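Local coordinates for protein superoxide dismutase [Mn/Fe] (Porphyromonas gingivalis, PDB 1UES) that destroys superoxide radicals by dismuting them to oxygen and hydrogen peroxide at a manganese or iron ion, working as a homodimer, at residues L126-N131 and N151-F156. The protein carries 1 engineered substitution. Residues are numbered along the deposited sequence; the frame is centred on the assembly and turned at random.
Engineered in segment 151-156: Thr155 (natural residue Gly).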
loop_
_atom_site.group_PDB
_atom_site.type_symbol
_atom_site.label_atom_id
_atom_site.label_comp_id
_atom_site.label_asym_id
_atom_site.label_seq_id
_atom_site.Cartn_x
_atom_site.Cartn_y
_atom_site.Cartn_z
ATOM N N LEU A 126 6.724 -16.881 -5.544
ATOM C CA LEU A 126 7.539 -17.883 -6.203
ATOM C C LEU A 126 6.403 -18.814 -6.651
ATOM O O LEU A 126 5.566 -19.215 -5.845
ATOM C CB LEU A 126 8.467 -18.609 -5.247
ATOM C CG LEU A 126 9.128 -19.835 -5.899
ATOM C CD1 LEU A 126 10.050 -19.394 -7.048
ATOM C CD2 LEU A 126 9.886 -20.603 -4.858
ATOM N N ALA A 127 6.329 -19.093 -7.947
ATOM C CA ALA A 127 5.266 -19.944 -8.462
ATOM C C ALA A 127 5.824 -21.014 -9.414
ATOM O O ALA A 127 6.946 -20.895 -9.901
ATOM C CB ALA A 127 4.232 -19.087 -9.189
ATOM N N SER A 128 5.068 -22.087 -9.635
ATOM C CA SER A 128 5.516 -23.123 -10.567
ATOM C C SER A 128 4.393 -23.429 -11.566
ATOM O O SER A 128 3.211 -23.171 -11.282
ATOM C CB SER A 128 5.897 -24.415 -9.825
ATOM O OG SER A 128 4.807 -24.955 -9.097
ATOM N N ASP A 129 4.751 -23.925 -12.748
ATOM C CA ASP A 129 3.731 -24.314 -13.707
ATOM C C ASP A 129 3.570 -25.828 -13.537
ATOM O O ASP A 129 4.142 -26.406 -12.607
ATOM C CB ASP A 129 4.088 -23.911 -15.166
ATOM C CG ASP A 129 5.300 -24.656 -15.742
ATOM O OD1 ASP A 129 5.780 -25.625 -15.133
ATOM O OD2 ASP A 129 5.776 -24.254 -16.844
ATOM N N ALA A 130 2.778 -26.466 -14.388
ATOM C CA ALA A 130 2.543 -27.909 -14.252
ATOM C C ALA A 130 3.792 -28.752 -14.501
ATOM O O ALA A 130 3.828 -29.937 -14.150
ATOM C CB ALA A 130 1.407 -28.352 -15.198
ATOM N N ASN A 131 4.818 -28.170 -15.114
ATOM C CA ASN A 131 6.043 -28.922 -15.374
ATOM C C ASN A 131 7.145 -28.637 -14.364
ATOM O O ASN A 131 8.282 -29.085 -14.543
ATOM C CB ASN A 131 6.573 -28.634 -16.784
ATOM C CG ASN A 131 5.493 -28.710 -17.838
ATOM O OD1 ASN A 131 5.242 -27.733 -18.561
ATOM N ND2 ASN A 131 4.833 -29.867 -17.934
ATOM N N ASN A 151 0.979 -22.360 -9.803
ATOM C CA ASN A 151 0.963 -22.905 -8.460
ATOM C C ASN A 151 1.712 -21.983 -7.510
ATOM O O ASN A 151 2.911 -21.816 -7.649
ATOM C CB ASN A 151 1.658 -24.263 -8.459
ATOM C CG ASN A 151 1.456 -25.003 -7.191
ATOM O OD1 ASN A 151 0.342 -25.054 -6.668
ATOM N ND2 ASN A 151 2.521 -25.604 -6.673
ATOM N N PRO A 152 1.025 -21.416 -6.499
ATOM C CA PRO A 152 1.688 -20.510 -5.542
ATOM C C PRO A 152 2.516 -21.246 -4.492
ATOM O O PRO A 152 1.953 -21.977 -3.680
ATOM C CB PRO A 152 0.519 -19.744 -4.923
ATOM C CG PRO A 152 -0.615 -20.751 -4.941
ATOM C CD PRO A 152 -0.407 -21.593 -6.200
ATOM N N LEU A 153 3.829 -21.019 -4.458
ATOM C CA LEU A 153 4.695 -21.733 -3.524
ATOM C C LEU A 153 5.148 -20.973 -2.299
ATOM O O LEU A 153 5.059 -21.469 -1.184
ATOM C CB LEU A 153 5.944 -22.253 -4.236
ATOM C CG LEU A 153 5.719 -22.946 -5.573
ATOM C CD1 LEU A 153 7.065 -23.390 -6.118
ATOM C CD2 LEU A 153 4.816 -24.161 -5.370
ATOM N N LEU A 154 5.649 -19.760 -2.517
ATOM C CA LEU A 154 6.151 -18.957 -1.426
ATOM C C LEU A 154 5.859 -17.485 -1.713
ATOM O O LEU A 154 6.064 -17.021 -2.825
ATOM C CB LEU A 154 7.672 -19.159 -1.301
ATOM C CG LEU A 154 8.419 -18.123 -0.468
ATOM C CD1 LEU A 154 8.120 -18.389 1.013
ATOM C CD2 LEU A 154 9.950 -18.184 -0.764
ATOM N N THR A 155 5.344 -16.765 -0.721
ATOM C CA THR A 155 5.103 -15.341 -0.963
ATOM C C THR A 155 5.592 -14.443 0.142
ATOM O O THR A 155 5.555 -14.809 1.317
ATOM C CB THR A 155 3.587 -15.022 -1.213
ATOM O OG1 THR A 155 3.467 -13.663 -1.656
ATOM C CG2 THR A 155 2.731 -15.212 0.077
ATOM N N PHE A 156 6.069 -13.250 -0.237
ATOM C CA PHE A 156 6.458 -12.247 0.742
ATOM C C PHE A 156 5.416 -11.103 0.544
ATOM O O PHE A 156 5.193 -10.652 -0.566
ATOM C CB PHE A 156 7.857 -11.688 0.481
ATOM C CG PHE A 156 8.990 -12.625 0.849
ATOM C CD1 PHE A 156 8.739 -13.864 1.434
ATOM C CD2 PHE A 156 10.308 -12.246 0.601
ATOM C CE1 PHE A 156 9.791 -14.739 1.779
ATOM C CE2 PHE A 156 11.371 -13.101 0.936
ATOM C CZ PHE A 156 11.119 -14.340 1.521
#
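A classic beta bulge interrupts the antiparallel pairing of strands 122-128 and 151-157 in the C-terminal domain's sheet, where Leu153 and Leu154 both sit opposite Leu126. Leu126 O takes two backbone donors: Leu153 N at 2.9 Å, in the carbonyl plane, and Leu154 N, a weak bond at 3.4 Å. Leu126 N in turn gives a 2.8 Å bond to Leu154 O. Past the bulge the regular register returns, Ser128 and Asn151 exchanging backbone bonds in both directions, while Ala127 CA lies 3.1 Å from Asn151 O in a CA-H...O contact. In the bulge Leu153 points toward strand 122-128, and its branch end reaches the side chains of Leu126 and Ser128; the Leu153 and Leu126 side chains cross obliquely, Leu153 CD1 lying 4.1 Å from Leu126 CG. Leu134 and Tyr191 also touch Leu153, and Phe107 and Phe111 of helix 104-116 pack on Leu126. Strand 151-157 runs on to the manganese ligand Asp157; the engineered Thr155 lies two residues before it. Asn151 CG stands anti to its backbone N (chi1 -169°), and ND2 is hydrogen-bonded to Arg190 O near the C-terminus. Asn151 CB packs 3.3 Å from Ser128 OG.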